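PDB 5EZM: 4-amino-4-deoxy-L-arabinose transferase or related glycosyltransferases of PMT family from Cupriavidus metallidurans, which probably transfers 4-amino-4-deoxy-L-arabinose from a polyprenyl phosphate carrier to lipid A, as a zinc-binding membrane glycosyltransferase of the GT-C fold. Local coordinates for residues 378-383 / 422-427; 249-254 / 263-268; 186-191 / 231-236. All coordinates share one frame; numbering follows the deposited sequence. Where two conformers were deposited one is given.

Contact 1: residues 378-383 / 422-427; sequences GMAIVA and LGIAVA. With MPG ([(Z)-octadec-9-enyl] (2R)-2,3-bis(oxidanyl)propanoate), chain I.
Ile424 reaches across to Ala380 and Met379 where helix 403-430 runs antiparallel to helix 369-389, a helix pair from the membrane part of the GT-C fold. The case illustrates how a single branched residue can supply one side of a helix-helix contact. The axes of the two short segments come within 9.9 Å, their directions 159° apart, and the side chains that meet are all apolar.

Ile424 carries it with two separate branches. Its CG2 methyl lies against the methyl of Ala380, with 3.8 Å from Ile424 CG2 to Ala380 CB. The longer branch starts beside the backbone N, anti to the carbonyl carbon, and runs on extended (chi2 177°), which carries CD1 out to the backbone of the partner helix. There Ile424 CD1 stands 3.5 Å from Met379 O, an oxygen already bonded to the N-H of Ala383 within its own helix, and 3.5 Å from Ala380 N. The methyl thus borders main chain as well as side chains.

Met379 crosses Ile424 at about a right angle and offers only the root of its chain, CG lying 3.7 Å from Ile424 CD1; Met379 was deposited in two conformers, and this holds for the one given. Beyond CG the chain bends and its end leads away. Met446 of helix 435-456 touches both Met379 and Ile424, adding a third helix to the packing. Gly378 lies beside a bound MPG molecule, with Gly378 CA 3.7 Å from MPG C3.

Contact 2: residues 249-254 / 263-268; sequences PWFYLV and NFFFIH. With PC (phosphocholine), chain B; MPG ([(Z)-octadec-9-enyl] (2R)-2,3-bis(oxidanyl)propanoate), chain T.
Phe251 turns the edge of its ring toward the face of Phe265 in an offset edge-to-face pair, the planes 69° apart and the centroids separated by 5.9 Å. One face of Phe251 is taken by its neighbour Trp250, whose CZ3 sits over the ring centre. Phe266 is layered between two unlike surfaces: Phe265 CD2 lies over the centre of one face, while the opposite face receives the alkyl chain of MPG, its C5 toward the rim of the ring and 3.6 Å from Phe266 CD2. The phosphate oxygen O3 of phosphocholine approaches the edge of the same ring.

A single corner of Phe251 serves both partners. Its CE1 is 3.9 Å from Phe265 CE2, near the Phe251 plane, and 4.0 Å from Phe266 CZ. Consecutive residues reach this corner with different first torsions: Phe265 places CG anti to the backbone N (chi1 -176°), Phe266 beside it (chi1 -68°).

The contact joins two successive helices of the GT-C fold, 236-257 and the short 261-267, just before the chain enters the zinc site. Phe261, from the start of the short helix, lies nearly parallel to Phe265 and also touches Phe251. At the far end, Phe264 O accepts from both Ile267 N and His268 N as the helix finishes, and His268 leaves it to bind zinc together with Glu87 and His270.

Phosphocholine lies along this end of the aromatic group. A methyl of its choline, C4, rests over one face of Phe265, 3.6 Å from Phe265 CD1. Another, C3, meets the edge of the His268 imidazole, at 3.5 Å from His268 CD2, while Phe264 CZ lies above one face of that imidazole.

Contact 3: residues 186-191 / 231-236; sequences AARRGW and WRRLHL. With MPG ([(Z)-octadec-9-enyl] (2R)-2,3-bis(oxidanyl)propanoate), chain S.
Arg189 starts out with CG anti to the backbone N (chi1 -179°), a course that lays CG along the imidazole of His235 next to CB, which the backbone already sets over the ring. The result is a CH-pi contact over the face: Arg189 CB is 3.9 Å from the His235 centroid, 29° off the ring normal. The Arg189 guanidinium bends off beyond it.

Arg188 runs extended and bends only at chi3, bringing NH1 to 3.5 Å from Arg233 CG. Here two like charges come near each other, Arg188 NH1 4.6 Å from Arg233 NE. A phosphate ion, probably from the crystallisation liquor, lies about 5 Å from the His235 side chain, consistent with a basic surface patch.

Elsewhere on helix 185-206, Trp191 lays one indole face on the alkyl tail of MPG, with Trp191 NE1 3.8 Å from MPG C14. With an alanine in place of Trp191, the tail end would probably lose this flat surface and Phe174 this ring neighbour.

In the membrane part of the GT-C fold, this is surface packing of helix 185-206 on the turn into helix 236-257, where Leu234 packs on Met175 of helix 160-178 and Leu218 of helix 209-224.

In the fold
The three contacts follow one another along the chain in the order 3, 2, 1, and none touches another. Contacts 3 and 2 lie at different places along the same stretch of chain: helix 236-257 follows directly on the turn of contact 3 and supplies Phe251 to contact 2, although the two centres lie 29 Å apart. Contact 2 is the one at the annotated zinc site, with the Phe265 side chain about 9 Å from the ion and about 6 Å from that of Glu87. Contact 3 lies away from it, yet its His235 side chain is about 8 Å from the bound decaprenyl phosphate. Contact 1 is remote, its centre 49 Å from that of contact 2, on the opposite side of the chain's centre. Lipid molecules touch all three.

Contact 1: residues 378-383 / 422-427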
loop_
_atom_site.group_PDB
_atom_site.type_symbol
_atom_site.label_atom_id
_atom_site.label_comp_id
_atom_site.label_asym_id
_atom_site.label_seq_id
_atom_site.Cartn_x
_atom_site.Cartn_y
_atom_site.Cartn_z
ATOM N N GLY A 378 -4.533 -1.086 -29.399
ATOM C CA GLY A 378 -5.465 -0.560 -28.413
ATOM C C GLY A 378 -4.776 0.273 -27.347
ATOM O O GLY A 378 -5.210 1.388 -27.031
ATOM N N MET A 379 -3.683 -0.252 -26.787
ATOM C CA MET A 379 -3.000 0.463 -25.715
ATOM C C MET A 379 -2.335 1.736 -26.220
ATOM O O MET A 379 -2.236 2.717 -25.476
ATOM C CB MET A 379 -1.973 -0.439 -25.035
ATOM C CG MET A 379 -1.473 0.130 -23.720
ATOM S SD MET A 379 -2.844 0.545 -22.622
ATOM C CE MET A 379 -1.995 1.462 -21.340
ATOM N N ALA A 380 -1.870 1.740 -27.470
ATOM C CA ALA A 380 -1.350 2.970 -28.052
ATOM C C ALA A 380 -2.450 4.014 -28.159
ATOM O O ALA A 380 -2.228 5.196 -27.867
ATOM C CB ALA A 380 -0.737 2.695 -29.425
ATOM N N ILE A 381 -3.652 3.587 -28.556
ATOM C CA ILE A 381 -4.788 4.503 -28.606
ATOM C C ILE A 381 -5.056 5.096 -27.227
ATOM O O ILE A 381 -5.018 6.317 -27.041
ATOM C CB ILE A 381 -6.035 3.797 -29.165
ATOM C CG1 ILE A 381 -5.861 3.498 -30.656
ATOM C CG2 ILE A 381 -7.275 4.652 -28.930
ATOM C CD1 ILE A 381 -7.080 2.860 -31.302
ATOM N N VAL A 382 -5.322 4.239 -26.234
ATOM C CA VAL A 382 -5.740 4.769 -24.935
ATOM C C VAL A 382 -4.624 5.584 -24.287
ATOM O O VAL A 382 -4.895 6.598 -23.630
ATOM C CB VAL A 382 -6.244 3.640 -24.013
ATOM C CG1 VAL A 382 -5.301 2.490 -24.023
ATOM C CG2 VAL A 382 -6.429 4.140 -22.591
ATOM N N ALA A 383 -3.361 5.195 -24.479
ATOM C CA ALA A 383 -2.266 6.008 -23.950
ATOM C C ALA A 383 -2.190 7.362 -24.652
ATOM O O ALA A 383 -1.911 8.383 -24.013
ATOM C CB ALA A 383 -0.936 5.266 -24.077
ATOM N N LEU A 422 6.297 5.512 -26.199
ATOM C CA LEU A 422 7.600 5.066 -26.679
ATOM C C LEU A 422 7.755 3.564 -26.504
ATOM O O LEU A 422 8.081 2.847 -27.457
ATOM C CB LEU A 422 8.717 5.813 -25.950
ATOM C CG LEU A 422 8.818 7.315 -26.226
ATOM C CD1 LEU A 422 9.894 7.956 -25.363
ATOM C CD2 LEU A 422 9.090 7.569 -27.700
ATOM N N GLY A 423 7.503 3.068 -25.288
ATOM C CA GLY A 423 7.580 1.635 -25.050
ATOM C C GLY A 423 6.687 0.834 -25.980
ATOM O O GLY A 423 7.076 -0.232 -26.463
ATOM N N ILE A 424 5.480 1.340 -26.249
ATOM C CA ILE A 424 4.581 0.657 -27.177
ATOM C C ILE A 424 5.189 0.615 -28.573
ATOM O O ILE A 424 5.141 -0.415 -29.261
ATOM C CB ILE A 424 3.201 1.341 -27.179
ATOM C CG1 ILE A 424 2.500 1.131 -25.837
ATOM C CG2 ILE A 424 2.336 0.834 -28.334
ATOM C CD1 ILE A 424 1.174 1.836 -25.743
ATOM N N ALA A 425 5.784 1.729 -29.007
ATOM C CA ALA A 425 6.360 1.802 -30.346
ATOM C C ALA A 425 7.527 0.834 -30.500
ATOM O O ALA A 425 7.585 0.060 -31.464
ATOM C CB ALA A 425 6.801 3.235 -30.645
ATOM N N VAL A 426 8.471 0.861 -29.556
ATOM C CA VAL A 426 9.611 -0.043 -29.666
ATOM C C VAL A 426 9.169 -1.494 -29.495
ATOM O O VAL A 426 9.759 -2.403 -30.094
ATOM C CB VAL A 426 10.719 0.355 -28.668
ATOM C CG1 VAL A 426 10.154 0.549 -27.288
ATOM C CG2 VAL A 426 11.825 -0.685 -28.646
ATOM N N ALA A 427 8.113 -1.741 -28.715
ATOM C CA ALA A 427 7.566 -3.093 -28.634
ATOM C C ALA A 427 7.030 -3.546 -29.987
ATOM O O ALA A 427 7.241 -4.697 -30.396
ATOM C CB ALA A 427 6.468 -3.160 -27.574
HETATM C C2 MPG I . -8.385 -2.048 -25.808
HETATM C C3 MPG I . -7.687 -3.049 -26.719
HETATM C C4 MPG I . -8.641 -4.108 -27.247
HETATM C C5 MPG I . -7.903 -5.222 -28.005
HETATM C C6 MPG I . -8.831 -6.400 -28.336
HETATM C C7 MPG I . -8.089 -7.543 -29.051
HETATM C C8 MPG I . -8.994 -8.778 -29.282
HETATM C C1 MPG I . -7.387 -1.160 -25.061
#

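Contact 2: residues 249-254 / 263-268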
loop_
_atom_site.group_PDB
_atom_site.type_symbol
_atom_site.label_atom_id
_atom_site.label_comp_id
_atom_site.label_asym_id
_atom_site.label_seq_id
_atom_site.Cartn_x
_atom_site.Cartn_y
_atom_site.Cartn_z
ATOM N N PRO A 249 0.909 -15.433 19.876
ATOM C CA PRO A 249 1.738 -14.744 20.889
ATOM C C PRO A 249 1.539 -13.234 20.980
ATOM O O PRO A 249 1.398 -12.705 22.092
ATOM C CB PRO A 249 3.163 -15.109 20.460
ATOM C CG PRO A 249 3.019 -16.436 19.846
ATOM C CD PRO A 249 1.720 -16.383 19.091
ATOM N N TRP A 250 1.510 -12.520 19.853
ATOM C CA TRP A 250 1.325 -11.074 19.941
ATOM C C TRP A 250 -0.064 -10.725 20.458
ATOM O O TRP A 250 -0.217 -9.786 21.247
ATOM C CB TRP A 250 1.564 -10.402 18.592
ATOM C CG TRP A 250 1.246 -8.931 18.635
ATOM C CD1 TRP A 250 2.042 -7.931 19.120
ATOM C CD2 TRP A 250 0.038 -8.299 18.193
ATOM N NE1 TRP A 250 1.409 -6.717 18.999
ATOM C CE2 TRP A 250 0.177 -6.915 18.434
ATOM C CE3 TRP A 250 -1.144 -8.766 17.613
ATOM C CZ2 TRP A 250 -0.820 -5.999 18.113
ATOM C CZ3 TRP A 250 -2.133 -7.855 17.295
ATOM C CH2 TRP A 250 -1.965 -6.487 17.546
ATOM N N PHE A 251 -1.087 -11.462 20.022
ATOM C CA PHE A 251 -2.440 -11.158 20.473
ATOM C C PHE A 251 -2.584 -11.392 21.970
ATOM O O PHE A 251 -3.205 -10.589 22.678
ATOM C CB PHE A 251 -3.453 -11.982 19.679
ATOM C CG PHE A 251 -3.712 -11.446 18.298
ATOM C CD1 PHE A 251 -4.773 -10.588 18.061
ATOM C CD2 PHE A 251 -2.879 -11.779 17.242
ATOM C CE1 PHE A 251 -5.006 -10.082 16.792
ATOM C CE2 PHE A 251 -3.109 -11.276 15.971
ATOM C CZ PHE A 251 -4.173 -10.428 15.747
ATOM N N TYR A 252 -1.994 -12.475 22.476
ATOM C CA TYR A 252 -2.003 -12.713 23.913
ATOM C C TYR A 252 -1.246 -11.620 24.652
ATOM O O TYR A 252 -1.716 -11.116 25.677
ATOM C CB TYR A 252 -1.408 -14.084 24.231
ATOM C CG TYR A 252 -1.308 -14.365 25.714
ATOM C CD1 TYR A 252 -2.403 -14.838 26.423
ATOM C CD2 TYR A 252 -0.121 -14.154 26.405
ATOM C CE1 TYR A 252 -2.320 -15.095 27.778
ATOM C CE2 TYR A 252 -0.029 -14.406 27.761
ATOM C CZ TYR A 252 -1.132 -14.878 28.443
ATOM O OH TYR A 252 -1.050 -15.136 29.794
ATOM N N LEU A 253 -0.072 -11.236 24.148
ATOM C CA LEU A 253 0.728 -10.233 24.843
ATOM C C LEU A 253 -0.000 -8.896 24.912
ATOM O O LEU A 253 -0.122 -8.295 25.987
ATOM C CB LEU A 253 2.086 -10.080 24.158
ATOM C CG LEU A 253 3.058 -11.244 24.374
ATOM C CD1 LEU A 253 4.286 -11.086 23.496
ATOM C CD2 LEU A 253 3.451 -11.343 25.836
ATOM N N VAL A 254 -0.511 -8.423 23.775
ATOM C CA VAL A 254 -1.167 -7.121 23.758
ATOM C C VAL A 254 -2.498 -7.174 24.501
ATOM O O VAL A 254 -2.936 -6.165 25.070
ATOM C CB VAL A 254 -1.331 -6.625 22.307
ATOM C CG1 VAL A 254 -2.483 -7.334 21.614
ATOM C CG2 VAL A 254 -1.507 -5.112 22.269
ATOM N N ASN A 263 -11.628 -6.441 22.699
ATOM C CA ASN A 263 -12.948 -5.883 22.423
ATOM C C ASN A 263 -12.873 -4.798 21.357
ATOM O O ASN A 263 -13.742 -4.719 20.479
ATOM C CB ASN A 263 -13.566 -5.333 23.707
ATOM C CG ASN A 263 -14.997 -4.878 23.514
ATOM O OD1 ASN A 263 -15.627 -5.183 22.503
ATOM N ND2 ASN A 263 -15.523 -4.148 24.490
ATOM N N PHE A 264 -11.836 -3.961 21.407
ATOM C CA PHE A 264 -11.667 -2.933 20.387
ATOM C C PHE A 264 -11.358 -3.557 19.033
ATOM O O PHE A 264 -12.147 -3.445 18.088
ATOM C CB PHE A 264 -10.559 -1.959 20.794
ATOM C CG PHE A 264 -10.383 -0.810 19.837
ATOM C CD1 PHE A 264 -11.115 0.354 19.992
ATOM C CD2 PHE A 264 -9.490 -0.899 18.780
ATOM C CE1 PHE A 264 -10.962 1.410 19.117
ATOM C CE2 PHE A 264 -9.329 0.154 17.897
ATOM C CZ PHE A 264 -10.069 1.312 18.067
ATOM N N PHE A 265 -10.215 -4.236 18.930
ATOM C CA PHE A 265 -9.739 -4.724 17.640
ATOM C C PHE A 265 -10.738 -5.659 16.970
ATOM O O PHE A 265 -10.793 -5.718 15.737
ATOM C CB PHE A 265 -8.393 -5.426 17.816
ATOM C CG PHE A 265 -7.772 -5.870 16.525
ATOM C CD1 PHE A 265 -7.017 -4.992 15.769
ATOM C CD2 PHE A 265 -7.943 -7.168 16.068
ATOM C CE1 PHE A 265 -6.445 -5.399 14.580
ATOM C CE2 PHE A 265 -7.374 -7.578 14.881
ATOM C CZ PHE A 265 -6.626 -6.694 14.137
ATOM N N PHE A 266 -11.528 -6.396 17.745
ATOM C CA PHE A 266 -12.491 -7.312 17.151
ATOM C C PHE A 266 -13.906 -6.755 17.094
ATOM O O PHE A 266 -14.762 -7.366 16.446
ATOM C CB PHE A 266 -12.501 -8.646 17.911
ATOM C CG PHE A 266 -11.233 -9.438 17.764
ATOM C CD1 PHE A 266 -10.872 -9.969 16.536
ATOM C CD2 PHE A 266 -10.403 -9.652 18.850
ATOM C CE1 PHE A 266 -9.703 -10.696 16.395
ATOM C CE2 PHE A 266 -9.233 -10.379 18.715
ATOM C CZ PHE A 266 -8.882 -10.902 17.487
ATOM N N ILE A 267 -14.179 -5.617 17.733
ATOM C CA ILE A 267 -15.550 -5.121 17.798
ATOM C C ILE A 267 -15.654 -3.704 17.238
ATOM O O ILE A 267 -16.698 -3.318 16.700
ATOM C CB ILE A 267 -16.086 -5.202 19.241
ATOM C CG1 ILE A 267 -16.117 -6.658 19.710
ATOM C CG2 ILE A 267 -17.485 -4.622 19.345
ATOM C CD1 ILE A 267 -16.982 -7.553 18.855
ATOM N N HIS A 268 -14.577 -2.925 17.334
ATOM C CA HIS A 268 -14.616 -1.530 16.897
ATOM C C HIS A 268 -14.982 -1.386 15.423
ATOM O O HIS A 268 -14.217 -1.792 14.542
ATOM C CB HIS A 268 -13.271 -0.842 17.157
ATOM C CG HIS A 268 -13.175 0.534 16.574
ATOM N ND1 HIS A 268 -13.944 1.588 17.019
ATOM C CD2 HIS A 268 -12.397 1.030 15.582
ATOM C CE1 HIS A 268 -13.646 2.673 16.328
ATOM N NE2 HIS A 268 -12.708 2.361 15.450
HETATM P P1 PC B . -11.211 -7.707 12.144
HETATM O O1 PC B . -9.853 -8.232 11.733
HETATM O O3 PC B . -11.866 -8.721 13.052
HETATM O O4 PC B . -12.077 -7.513 10.919
HETATM O O2 PC B . -11.053 -6.265 12.942
HETATM C C1 PC B . -11.409 -5.071 12.296
HETATM C C2 PC B . -11.714 -3.963 13.322
HETATM N N1 PC B . -10.715 -2.904 13.278
HETATM C C3 PC B . -10.983 -1.939 14.326
HETATM C C4 PC B . -9.390 -3.455 13.485
HETATM C C5 PC B . -10.772 -2.229 11.994
HETATM C C2 MPG T . -10.910 -15.769 17.474
HETATM C C3 MPG T . -10.606 -14.342 17.918
HETATM C C4 MPG T . -11.124 -14.033 19.313
HETATM C C5 MPG T . -12.074 -12.824 19.317
HETATM C C6 MPG T . -12.390 -12.314 20.733
HETATM C C7 MPG T . -13.592 -11.352 20.750
HETATM C C8 MPG T . -13.720 -10.602 22.097
HETATM C C9 MPG T . -15.077 -9.871 22.245
HETATM C C10 MPG T . -15.301 -9.355 23.693
HETATM C C11 MPG T . -16.782 -9.448 24.117
HETATM C C12 MPG T . -16.975 -9.241 25.657
HETATM C C13 MPG T . -18.462 -9.130 26.050
HETATM C C1 MPG T . -11.067 -15.887 15.954
#

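Contact 3: residues 186-191 / 231-236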
loop_
_atom_site.group_PDB
_atom_site.type_symbol
_atom_site.label_atom_id
_atom_site.label_comp_id
_atom_site.label_asym_id
_atom_site.label_seq_id
_atom_site.Cartn_x
_atom_site.Cartn_y
_atom_site.Cartn_z
ATOM N N ALA A 186 6.407 -34.875 1.055
ATOM C CA ALA A 186 7.227 -33.917 1.788
ATOM C C ALA A 186 7.108 -32.519 1.192
ATOM O O ALA A 186 7.044 -31.526 1.926
ATOM C CB ALA A 186 8.685 -34.373 1.798
ATOM N N ALA A 187 7.075 -32.425 -0.139
ATOM C CA ALA A 187 6.918 -31.124 -0.779
ATOM C C ALA A 187 5.516 -30.570 -0.562
ATOM O O ALA A 187 5.350 -29.369 -0.322
ATOM C CB ALA A 187 7.233 -31.229 -2.271
ATOM N N ARG A 188 4.495 -31.430 -0.641
ATOM C CA ARG A 188 3.128 -30.980 -0.399
ATOM C C ARG A 188 2.962 -30.464 1.025
ATOM O O ARG A 188 2.339 -29.419 1.246
ATOM C CB ARG A 188 2.144 -32.117 -0.675
ATOM C CG ARG A 188 0.682 -31.757 -0.442
ATOM C CD ARG A 188 -0.236 -32.932 -0.757
ATOM N NE ARG A 188 0.014 -33.487 -2.087
ATOM C CZ ARG A 188 -0.643 -33.132 -3.188
ATOM N NH1 ARG A 188 -1.603 -32.220 -3.132
ATOM N NH2 ARG A 188 -0.340 -33.694 -4.350
ATOM N N ARG A 189 3.515 -31.183 2.005
ATOM C CA ARG A 189 3.447 -30.726 3.388
ATOM C C ARG A 189 4.243 -29.442 3.583
ATOM O O ARG A 189 3.819 -28.549 4.327
ATOM C CB ARG A 189 3.954 -31.818 4.330
ATOM C CG ARG A 189 3.905 -31.432 5.799
ATOM C CD ARG A 189 4.560 -32.484 6.684
ATOM N NE ARG A 189 5.985 -32.639 6.399
ATOM C CZ ARG A 189 6.507 -33.650 5.711
ATOM N NH1 ARG A 189 5.721 -34.608 5.235
ATOM N NH2 ARG A 189 7.815 -33.705 5.501
ATOM N N GLY A 190 5.398 -29.330 2.926
ATOM C CA GLY A 190 6.183 -28.111 3.042
ATOM C C GLY A 190 5.451 -26.900 2.497
ATOM O O GLY A 190 5.403 -25.845 3.134
ATOM N N TRP A 191 4.861 -27.039 1.310
ATOM C CA TRP A 191 4.126 -25.921 0.734
ATOM C C TRP A 191 2.840 -25.642 1.496
ATOM O O TRP A 191 2.363 -24.502 1.502
ATOM C CB TRP A 191 3.823 -26.184 -0.738
ATOM C CG TRP A 191 5.031 -26.159 -1.613
ATOM C CD1 TRP A 191 5.551 -27.200 -2.324
ATOM C CD2 TRP A 191 5.881 -25.036 -1.867
ATOM N NE1 TRP A 191 6.669 -26.794 -3.009
ATOM C CE2 TRP A 191 6.894 -25.468 -2.745
ATOM C CE3 TRP A 191 5.883 -23.704 -1.438
ATOM C CZ2 TRP A 191 7.899 -24.618 -3.203
ATOM C CZ3 TRP A 191 6.879 -22.860 -1.897
ATOM C CH2 TRP A 191 7.874 -23.321 -2.769
ATOM N N TRP A 231 -9.787 -30.908 0.895
ATOM C CA TRP A 231 -9.637 -30.570 2.306
ATOM C C TRP A 231 -8.716 -31.538 3.038
ATOM O O TRP A 231 -8.268 -31.225 4.147
ATOM C CB TRP A 231 -11.009 -30.520 2.982
ATOM C CG TRP A 231 -11.879 -29.417 2.449
ATOM C CD1 TRP A 231 -12.676 -29.464 1.340
ATOM C CD2 TRP A 231 -12.031 -28.100 2.996
ATOM N NE1 TRP A 231 -13.317 -28.263 1.166
ATOM C CE2 TRP A 231 -12.938 -27.408 2.169
ATOM C CE3 TRP A 231 -11.493 -27.442 4.105
ATOM C CZ2 TRP A 231 -13.318 -26.089 2.416
ATOM C CZ3 TRP A 231 -11.870 -26.133 4.349
ATOM C CH2 TRP A 231 -12.774 -25.471 3.509
ATOM N N ARG A 232 -8.420 -32.696 2.444
ATOM C CA ARG A 232 -7.442 -33.607 3.026
ATOM C C ARG A 232 -6.013 -33.193 2.697
ATOM O O ARG A 232 -5.107 -33.411 3.509
ATOM C CB ARG A 232 -7.700 -35.035 2.541
ATOM N N ARG A 233 -5.796 -32.591 1.523
ATOM C CA ARG A 233 -4.464 -32.151 1.121
ATOM C C ARG A 233 -3.990 -30.915 1.871
ATOM O O ARG A 233 -2.809 -30.570 1.766
ATOM C CB ARG A 233 -4.430 -31.851 -0.380
ATOM C CG ARG A 233 -4.514 -33.062 -1.289
ATOM C CD ARG A 233 -5.922 -33.272 -1.815
ATOM N NE ARG A 233 -5.910 -33.763 -3.191
ATOM C CZ ARG A 233 -6.957 -34.311 -3.803
ATOM N NH1 ARG A 233 -8.106 -34.451 -3.161
ATOM N NH2 ARG A 233 -6.850 -34.730 -5.058
ATOM N N LEU A 234 -4.867 -30.242 2.614
ATOM C CA LEU A 234 -4.512 -28.964 3.217
ATOM C C LEU A 234 -3.573 -29.093 4.408
ATOM O O LEU A 234 -3.019 -28.078 4.841
ATOM C CB LEU A 234 -5.775 -28.225 3.656
ATOM C CG LEU A 234 -6.871 -28.058 2.606
ATOM C CD1 LEU A 234 -8.047 -27.297 3.190
ATOM C CD2 LEU A 234 -6.329 -27.358 1.371
ATOM N N HIS A 235 -3.372 -30.298 4.938
ATOM C CA HIS A 235 -2.693 -30.492 6.219
ATOM C C HIS A 235 -3.338 -29.609 7.286
ATOM O O HIS A 235 -2.717 -28.721 7.870
ATOM C CB HIS A 235 -1.189 -30.232 6.099
ATOM C CG HIS A 235 -0.433 -31.351 5.452
ATOM N ND1 HIS A 235 -0.329 -31.488 4.084
ATOM C CD2 HIS A 235 0.251 -32.391 5.986
ATOM C CE1 HIS A 235 0.389 -32.562 3.803
ATOM N NE2 HIS A 235 0.753 -33.127 4.940
ATOM N N LEU A 236 -4.622 -29.888 7.524
ATOM C CA LEU A 236 -5.461 -29.013 8.339
ATOM C C LEU A 236 -4.913 -28.865 9.755
ATOM O O LEU A 236 -4.722 -27.746 10.243
ATOM C CB LEU A 236 -6.892 -29.558 8.359
ATOM C CG LEU A 236 -8.055 -28.621 8.698
ATOM C CD1 LEU A 236 -8.222 -28.433 10.202
ATOM C CD2 LEU A 236 -7.888 -27.287 7.994
HETATM C C2 MPG S . 6.390 -15.290 4.065
HETATM C C3 MPG S . 5.382 -16.040 4.928
HETATM C C4 MPG S . 5.800 -17.465 5.269
HETATM C C5 MPG S . 7.137 -17.871 4.625
HETATM C C6 MPG S . 7.325 -19.395 4.579
HETATM C C7 MPG S . 8.209 -19.851 3.401
HETATM C C8 MPG S . 8.562 -21.354 3.507
HETATM C C9 MPG S . 8.973 -21.993 2.157
HETATM C C10 MPG S . 8.941 -23.546 2.239
HETATM C C11 MPG S . 9.549 -24.236 1.000
HETATM C C12 MPG S . 9.210 -25.765 0.955
HETATM C C13 MPG S . 9.767 -26.452 -0.307
HETATM C C14 MPG S . 9.223 -27.905 -0.475
HETATM C C1 MPG S . 6.068 -13.797 3.951
#